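Local atomic coordinates of insecticyanin-A (Manduca sexta, PDB entry 1Z24), a protein that binds the blue bile pigment biliverdin IX gamma and, together with lipoprotein-bound carotenes, gives the hornworm its green camouflage colour. Residues E29-P34 / F165-F170. Residues are numbered along the deposited sequence; the frame is centred on the assembly and turned at random.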
loop_
_atom_site.group_PDB
_atom_site.type_symbol
_atom_site.label_atom_id
_atom_site.label_comp_id
_atom_site.label_asym_id
_atom_site.label_seq_id
_atom_site.Cartn_x
_atom_site.Cartn_y
_atom_site.Cartn_z
ATOM N N GLU A 29 17.224 20.309 3.934
ATOM C CA GLU A 29 16.497 19.415 3.043
ATOM C C GLU A 29 17.444 18.969 1.935
ATOM O O GLU A 29 17.611 19.668 0.984
ATOM C CB GLU A 29 15.304 20.181 2.478
ATOM C CG GLU A 29 14.642 19.366 1.359
ATOM C CD GLU A 29 13.515 20.135 0.811
ATOM O OE1 GLU A 29 12.430 20.227 1.382
ATOM O OE2 GLU A 29 13.847 20.740 -0.296
ATOM N N ILE A 30 18.093 17.830 2.090
ATOM C CA ILE A 30 19.042 17.341 1.124
ATOM C C ILE A 30 18.315 17.020 -0.124
ATOM O O ILE A 30 18.764 17.251 -1.231
ATOM C CB ILE A 30 19.683 16.072 1.698
ATOM C CG1 ILE A 30 20.495 16.411 2.918
ATOM C CG2 ILE A 30 20.597 15.431 0.682
ATOM C CD1 ILE A 30 21.497 17.495 2.627
ATOM N N ALA A 31 17.149 16.463 0.038
ATOM C CA ALA A 31 16.395 16.133 -1.164
ATOM C C ALA A 31 14.960 15.960 -0.796
ATOM O O ALA A 31 14.650 15.745 0.390
ATOM C CB ALA A 31 16.838 14.840 -1.796
ATOM N N LYS A 32 14.078 16.036 -1.792
ATOM C CA LYS A 32 12.651 15.839 -1.496
ATOM C C LYS A 32 11.938 15.298 -2.718
ATOM O O LYS A 32 12.529 15.340 -3.779
ATOM C CB LYS A 32 11.961 17.221 -1.248
ATOM C CG LYS A 32 12.134 18.200 -2.438
ATOM C CD LYS A 32 11.288 19.467 -2.352
ATOM C CE LYS A 32 11.677 20.547 -3.403
ATOM N NZ LYS A 32 12.975 21.111 -3.051
ATOM N N LEU A 33 10.683 14.800 -2.549
ATOM C CA LEU A 33 9.900 14.387 -3.677
ATOM C C LEU A 33 9.255 15.737 -4.110
ATOM O O LEU A 33 9.162 16.625 -3.222
ATOM C CB LEU A 33 8.784 13.409 -3.316
ATOM C CG LEU A 33 9.259 11.998 -2.921
ATOM C CD1 LEU A 33 8.057 11.076 -2.782
ATOM C CD2 LEU A 33 10.218 11.387 -3.892
ATOM N N PRO A 34 8.885 15.937 -5.374
ATOM C CA PRO A 34 8.296 17.196 -5.756
ATOM C C PRO A 34 7.091 17.591 -4.896
ATOM O O PRO A 34 6.312 16.716 -4.500
ATOM C CB PRO A 34 7.664 16.946 -7.109
ATOM C CG PRO A 34 8.271 15.719 -7.668
ATOM C CD PRO A 34 8.925 15.023 -6.520
ATOM N N PHE A 165 13.538 11.280 -5.936
ATOM C CA PHE A 165 14.025 12.394 -5.112
ATOM C C PHE A 165 14.749 13.463 -5.927
ATOM O O PHE A 165 15.410 13.206 -6.915
ATOM C CB PHE A 165 14.956 12.021 -3.983
ATOM C CG PHE A 165 14.271 11.485 -2.757
ATOM C CD1 PHE A 165 13.541 12.329 -1.932
ATOM C CD2 PHE A 165 14.353 10.133 -2.428
ATOM C CE1 PHE A 165 12.890 11.823 -0.806
ATOM C CE2 PHE A 165 13.716 9.588 -1.321
ATOM C CZ PHE A 165 12.985 10.459 -0.518
ATOM N N ILE A 166 14.612 14.684 -5.500
ATOM C CA ILE A 166 15.244 15.795 -6.167
ATOM C C ILE A 166 16.138 16.492 -5.167
ATOM O O ILE A 166 15.650 16.932 -4.132
ATOM C CB ILE A 166 14.210 16.760 -6.673
ATOM C CG1 ILE A 166 13.457 16.146 -7.861
ATOM C CG2 ILE A 166 14.961 17.987 -7.163
ATOM C CD1 ILE A 166 12.056 16.742 -7.876
ATOM N N SER A 167 17.437 16.599 -5.483
ATOM C CA SER A 167 18.440 17.205 -4.591
ATOM C C SER A 167 18.331 18.691 -4.453
ATOM O O SER A 167 18.051 19.348 -5.453
ATOM C CB SER A 167 19.787 16.776 -5.070
ATOM O OG SER A 167 20.094 15.490 -4.531
ATOM N N ASN A 168 18.506 19.213 -3.233
ATOM C CA ASN A 168 18.434 20.652 -2.983
ATOM C C ASN A 168 19.857 21.267 -3.095
ATOM O O ASN A 168 20.829 20.577 -3.305
ATOM C CB ASN A 168 17.836 21.042 -1.662
ATOM C CG ASN A 168 17.187 22.389 -1.836
ATOM O OD1 ASN A 168 17.729 23.319 -2.461
ATOM N ND2 ASN A 168 15.995 22.477 -1.316
ATOM N N ASP A 169 20.011 22.549 -2.958
ATOM C CA ASP A 169 21.334 23.086 -3.098
ATOM C C ASP A 169 21.614 24.018 -1.986
ATOM O O ASP A 169 20.802 24.873 -1.627
ATOM C CB ASP A 169 21.434 23.709 -4.531
ATOM C CG ASP A 169 22.657 24.565 -4.921
ATOM O OD1 ASP A 169 22.626 25.343 -5.859
ATOM O OD2 ASP A 169 23.708 24.469 -4.141
ATOM N N PHE A 170 22.789 23.800 -1.448
ATOM C CA PHE A 170 23.280 24.568 -0.331
ATOM C C PHE A 170 24.591 25.332 -0.622
ATOM O O PHE A 170 25.347 25.641 0.289
ATOM C CB PHE A 170 23.439 23.637 0.923
ATOM C CG PHE A 170 22.052 23.168 1.329
ATOM C CD1 PHE A 170 21.258 23.930 2.188
ATOM C CD2 PHE A 170 21.535 21.989 0.776
ATOM C CE1 PHE A 170 19.961 23.519 2.500
ATOM C CE2 PHE A 170 20.244 21.546 1.081
ATOM C CZ PHE A 170 19.471 22.332 1.942
#
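Leu33 CD2 lies over one face of the Phe165 ring, 4.1 Å from the ring centroid and displaced toward the rim, a position that meets the CH-pi criterion. At the edge of the same ring, in its plane, is Lys32 CA, 3.6 Å from Phe165 CD1. Phe170 meets the other end of segment 29-34 with its edge: Glu29 O lies in the ring plane near CE2 and CZ, while the ring of His28 packs against Phe170 edge-to-face. Between the two rings the backbones pair as antiparallel strands. Lys32 and Ile166 form the hydrogen-bonded pair, with Lys32 N to Ile166 O at 3.0 Å and Ile166 N to Lys32 O at 2.8 Å; Ala31 and Ser167 form the adjacent non-hydrogen-bonded pair. This short strand after the helix 144-154 thus adds to strand 25-32 of the lipocalin barrel, whose Ile30 and Ala31 make a classic beta bulge opposite Ile134. Asn168 N donates to Ile30 O at 2.8 Å. Glu29 CG is anti to the backbone N (chi1 171°) and the chain runs on extended (chi2 -179°); the side chain comes within about 4 Å of the biliverdin, nearest atoms. Glu29 OE2 accepts Asn168 ND2 on its anti side (2.9 Å) and is salt-bridged to Lys32 NZ on its syn side (2.9 Å), from opposite faces of the carboxylate plane. An alanine at Glu29 would probably leave the Lys32 ammonium without this counter-charge and the Asn168 amide less firmly oriented.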